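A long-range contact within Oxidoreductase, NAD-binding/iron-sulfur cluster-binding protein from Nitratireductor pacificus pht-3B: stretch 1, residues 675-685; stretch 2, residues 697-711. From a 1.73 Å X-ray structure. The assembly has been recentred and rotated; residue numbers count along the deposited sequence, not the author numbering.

Stretch 1 (675-685) QKLAMYPPRLQ
Stretch 2 (697-711) PVDRSGGLAEYAAAE

The salt bridge joins Arg683 NH1 to Glu706 OE1 at 2.7 Å, near the guanidinium plane; as a hydrogen bond it is weak, bent to 121°. Arg683 is p, t, m through chi3, and Glu706 is t, p. The backbone bond is straighter: Met679 N donates to Gly703 O (3.1 Å, 163°). That carbonyl also accepts from Tyr707 N (3.1 Å) within the helix and receives a CA-H...O contact from Ala678 CA (3.3 Å). Water 1 donates to Leu677 O (2.7 Å) and Leu704 O (2.9 Å); water 2 donates to Leu684 O (2.8 Å) and accepts from Asp699 N (3.1 Å). Asp699, chi1 t, caps the helix, its OD1 accepting from Gly702 N at 3.0 Å.

An extended segment, residues 675-681, with a short 3-10 turn at 682-683, lies against a helix that begins at Arg700. The nearest CA atoms are those of Ala678 and Leu704, 4.0 Å apart; as the first stretch runs on to Leu684 the second is met earlier, at Asp699 (CA to CA 7.1 Å), so the two run in opposite directions. Gly703, with no side chain, leaves room for the close approach: an ideal CB there would clash with Tyr680 CE1. Beta-like phi/psi (-104/160, -103/140, -122/154) carry Leu677, Ala678 and Met679 past the helix. Met679 (p, t, p) sets CE over the face of the Tyr707 ring, 4.0 Å from its centroid, and CB 3.7 Å from Tyr707 CD2. Leu677 (m, t) packs CB 3.7 Å from Tyr707 CE2; Tyr707 has chi1 -150° and chi2 -54°. Ala678 CB sits 4.1 Å from Leu704 CG and over one face of the Arg700 guanidinium, 3.7 Å from NH1. Tyr680 (chi1 m, chi2 -77°) reaches the helix start, with CZ 3.4 Å from Val698 CG1 and OH 3.3 Å from Arg700 CA. Leu684 (m, t) places CD1 3.7 Å from Gly703 CA.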

# COMPACT_ATOMS: atom_id res chain seq x y z
N GLN A 675 -11.98 21.08 23.16
CA GLN A 675 -11.48 21.09 21.80
C GLN A 675 -12.63 21.47 20.83
O GLN A 675 -13.71 20.90 20.90
CB GLN A 675 -10.94 19.73 21.39
CG GLN A 675 -10.44 19.65 19.96
CD GLN A 675 -10.19 18.22 19.53
OE1 GLN A 675 -11.00 17.35 19.77
NE2 GLN A 675 -9.04 17.97 18.93
N LYS A 676 -12.39 22.44 19.94
CA LYS A 676 -13.32 22.86 18.93
C LYS A 676 -12.70 22.72 17.58
O LYS A 676 -11.73 23.39 17.23
CB LYS A 676 -13.78 24.30 19.14
CG LYS A 676 -14.28 24.60 20.53
CD LYS A 676 -15.50 23.82 20.91
CE LYS A 676 -15.83 24.09 22.38
NZ LYS A 676 -16.89 23.19 22.90
N LEU A 677 -13.24 21.82 16.79
CA LEU A 677 -12.81 21.56 15.45
C LEU A 677 -13.81 22.18 14.44
O LEU A 677 -14.96 22.45 14.77
CB LEU A 677 -12.67 20.01 15.25
CG LEU A 677 -11.70 19.30 16.22
CD1 LEU A 677 -11.74 17.83 15.94
CD2 LEU A 677 -10.22 19.78 16.09
N ALA A 678 -13.34 22.38 13.21
CA ALA A 678 -14.16 22.87 12.11
C ALA A 678 -14.51 21.68 11.20
O ALA A 678 -13.70 20.75 11.04
CB ALA A 678 -13.43 23.92 11.33
N MET A 679 -15.73 21.63 10.72
CA MET A 679 -16.15 20.61 9.76
C MET A 679 -16.65 21.28 8.49
O MET A 679 -17.15 22.38 8.53
CB MET A 679 -17.21 19.68 10.32
CG MET A 679 -18.45 20.36 10.77
SD MET A 679 -19.87 19.32 11.03
CE MET A 679 -19.31 17.87 11.91
N TYR A 680 -16.57 20.58 7.38
CA TYR A 680 -16.90 21.17 6.11
C TYR A 680 -17.81 20.22 5.34
O TYR A 680 -17.38 19.58 4.38
CB TYR A 680 -15.66 21.51 5.33
CG TYR A 680 -14.81 22.52 6.02
CD1 TYR A 680 -15.14 23.85 6.01
CD2 TYR A 680 -13.75 22.13 6.81
CE1 TYR A 680 -14.41 24.79 6.71
CE2 TYR A 680 -13.02 23.06 7.57
CZ TYR A 680 -13.38 24.41 7.50
OH TYR A 680 -12.61 25.37 8.21
N PRO A 681 -19.10 20.17 5.76
CA PRO A 681 -20.05 19.38 4.99
C PRO A 681 -20.35 20.12 3.70
O PRO A 681 -19.90 21.23 3.53
CB PRO A 681 -21.26 19.32 5.92
CG PRO A 681 -21.15 20.55 6.74
CD PRO A 681 -19.71 20.81 6.92
N PRO A 682 -21.15 19.51 2.79
CA PRO A 682 -21.43 20.16 1.50
C PRO A 682 -21.77 21.65 1.52
O PRO A 682 -21.32 22.39 0.63
CB PRO A 682 -22.57 19.32 0.94
CG PRO A 682 -22.18 17.95 1.41
CD PRO A 682 -21.69 18.14 2.81
N ARG A 683 -22.49 22.12 2.49
CA ARG A 683 -22.76 23.53 2.45
C ARG A 683 -21.56 24.44 2.55
O ARG A 683 -21.67 25.59 2.21
CB ARG A 683 -23.79 23.93 3.48
CG ARG A 683 -23.43 23.81 4.88
CD ARG A 683 -24.63 24.25 5.77
NE ARG A 683 -24.78 25.69 5.71
CZ ARG A 683 -24.19 26.55 6.52
NH1 ARG A 683 -23.47 26.11 7.53
NH2 ARG A 683 -24.28 27.87 6.29
N LEU A 684 -20.45 23.96 3.11
CA LEU A 684 -19.24 24.76 3.26
C LEU A 684 -18.17 24.34 2.29
O LEU A 684 -16.99 24.69 2.49
CB LEU A 684 -18.74 24.68 4.71
CG LEU A 684 -19.74 25.25 5.75
CD1 LEU A 684 -19.18 25.08 7.16
CD2 LEU A 684 -19.91 26.74 5.47
N GLN A 685 -18.55 23.62 1.25
CA GLN A 685 -17.68 23.17 0.22
C GLN A 685 -17.94 24.00 -1.06
O GLN A 685 -19.02 24.54 -1.18
CB GLN A 685 -17.93 21.69 -0.05
CG GLN A 685 -17.44 20.79 1.08
CD GLN A 685 -15.92 20.60 1.07
OE1 GLN A 685 -15.19 21.54 0.95
NE2 GLN A 685 -15.47 19.34 1.24
N PRO A 697 -12.07 30.74 -0.41
CA PRO A 697 -11.33 30.71 0.87
C PRO A 697 -12.07 29.88 1.91
O PRO A 697 -13.30 29.99 2.03
CB PRO A 697 -11.25 32.16 1.27
CG PRO A 697 -11.30 32.90 -0.07
CD PRO A 697 -12.29 32.15 -0.90
N VAL A 698 -11.33 29.01 2.61
CA VAL A 698 -12.00 28.10 3.52
C VAL A 698 -12.68 28.94 4.64
O VAL A 698 -12.06 29.81 5.25
CB VAL A 698 -11.02 27.07 4.09
CG1 VAL A 698 -11.68 26.27 5.19
CG2 VAL A 698 -10.68 26.06 3.03
N ASP A 699 -13.95 28.66 4.94
CA ASP A 699 -14.67 29.43 5.95
C ASP A 699 -14.51 28.80 7.32
O ASP A 699 -15.39 28.09 7.79
CB ASP A 699 -16.14 29.54 5.53
CG ASP A 699 -16.99 30.34 6.54
OD1 ASP A 699 -16.41 30.91 7.51
OD2 ASP A 699 -18.27 30.36 6.43
N ARG A 700 -13.45 29.13 8.00
CA ARG A 700 -13.16 28.43 9.25
C ARG A 700 -14.11 28.82 10.33
O ARG A 700 -14.60 27.96 11.06
CB ARG A 700 -11.71 28.67 9.67
CG ARG A 700 -11.36 27.84 10.88
CD ARG A 700 -9.90 27.50 10.95
NE ARG A 700 -9.69 26.64 12.11
CZ ARG A 700 -9.71 25.32 12.10
NH1 ARG A 700 -9.87 24.66 10.97
NH2 ARG A 700 -9.56 24.70 13.23
N SER A 701 -14.42 30.09 10.48
CA SER A 701 -15.36 30.41 11.57
C SER A 701 -16.71 29.72 11.32
O SER A 701 -17.36 29.22 12.26
CB SER A 701 -15.51 31.91 11.74
OG SER A 701 -15.86 32.33 10.48
N GLY A 702 -17.13 29.62 10.07
CA GLY A 702 -18.39 28.92 9.77
C GLY A 702 -18.26 27.41 10.06
O GLY A 702 -19.19 26.81 10.55
N GLY A 703 -17.11 26.80 9.74
CA GLY A 703 -16.89 25.36 10.02
C GLY A 703 -16.83 25.05 11.48
O GLY A 703 -17.30 24.00 11.89
N LEU A 704 -16.29 25.96 12.30
CA LEU A 704 -16.36 25.78 13.75
C LEU A 704 -17.74 25.82 14.25
O LEU A 704 -18.16 25.00 15.08
CB LEU A 704 -15.49 26.85 14.47
CG LEU A 704 -13.97 26.75 14.24
CD1 LEU A 704 -13.27 28.06 14.56
CD2 LEU A 704 -13.37 25.63 15.06
N ALA A 705 -18.54 26.77 13.73
CA ALA A 705 -19.97 26.88 14.18
C ALA A 705 -20.78 25.70 13.71
O ALA A 705 -21.69 25.22 14.39
CB ALA A 705 -20.58 28.16 13.69
N GLU A 706 -20.49 25.22 12.51
CA GLU A 706 -21.15 24.05 11.97
C GLU A 706 -20.92 22.81 12.83
O GLU A 706 -21.84 22.03 13.11
CB GLU A 706 -20.65 23.81 10.55
CG GLU A 706 -21.34 22.71 9.81
CD GLU A 706 -22.75 23.16 9.41
OE1 GLU A 706 -23.02 24.42 9.53
OE2 GLU A 706 -23.58 22.30 9.00
N TYR A 707 -19.71 22.63 13.33
CA TYR A 707 -19.41 21.52 14.21
C TYR A 707 -20.15 21.63 15.54
O TYR A 707 -20.69 20.64 15.98
CB TYR A 707 -17.90 21.38 14.42
CG TYR A 707 -17.34 19.97 14.68
CD1 TYR A 707 -17.83 19.20 15.68
CD2 TYR A 707 -16.31 19.50 13.95
CE1 TYR A 707 -17.29 17.96 15.97
CE2 TYR A 707 -15.78 18.25 14.15
CZ TYR A 707 -16.26 17.49 15.16
OH TYR A 707 -15.69 16.27 15.33
N ALA A 708 -20.27 22.81 16.11
CA ALA A 708 -21.01 23.01 17.32
C ALA A 708 -22.53 22.74 17.10
O ALA A 708 -23.21 22.29 17.98
CB ALA A 708 -20.79 24.44 17.84
N ALA A 709 -23.00 22.92 15.89
CA ALA A 709 -24.42 22.72 15.61
C ALA A 709 -24.74 21.30 15.12
O ALA A 709 -25.88 20.99 14.91
CB ALA A 709 -24.87 23.71 14.52
N ALA A 710 -23.74 20.45 14.93
CA ALA A 710 -23.97 19.10 14.41
C ALA A 710 -24.94 18.30 15.29
O ALA A 710 -24.85 18.31 16.50
CB ALA A 710 -22.66 18.35 14.23
N GLU A 711 -25.90 17.62 14.64
CA GLU A 711 -26.84 16.76 15.34
C GLU A 711 -26.07 15.58 15.97
O GLU A 711 -25.13 15.04 15.37
CB GLU A 711 -27.88 16.27 14.34
CG GLU A 711 -29.01 15.40 14.91
CD GLU A 711 -30.04 14.90 13.81
OE1 GLU A 711 -31.26 14.89 14.11
OE2 GLU A 711 -29.64 14.53 12.66
O HOH W 1 -16.25 23.66 16.82
O HOH W 2 -15.55 27.07 2.88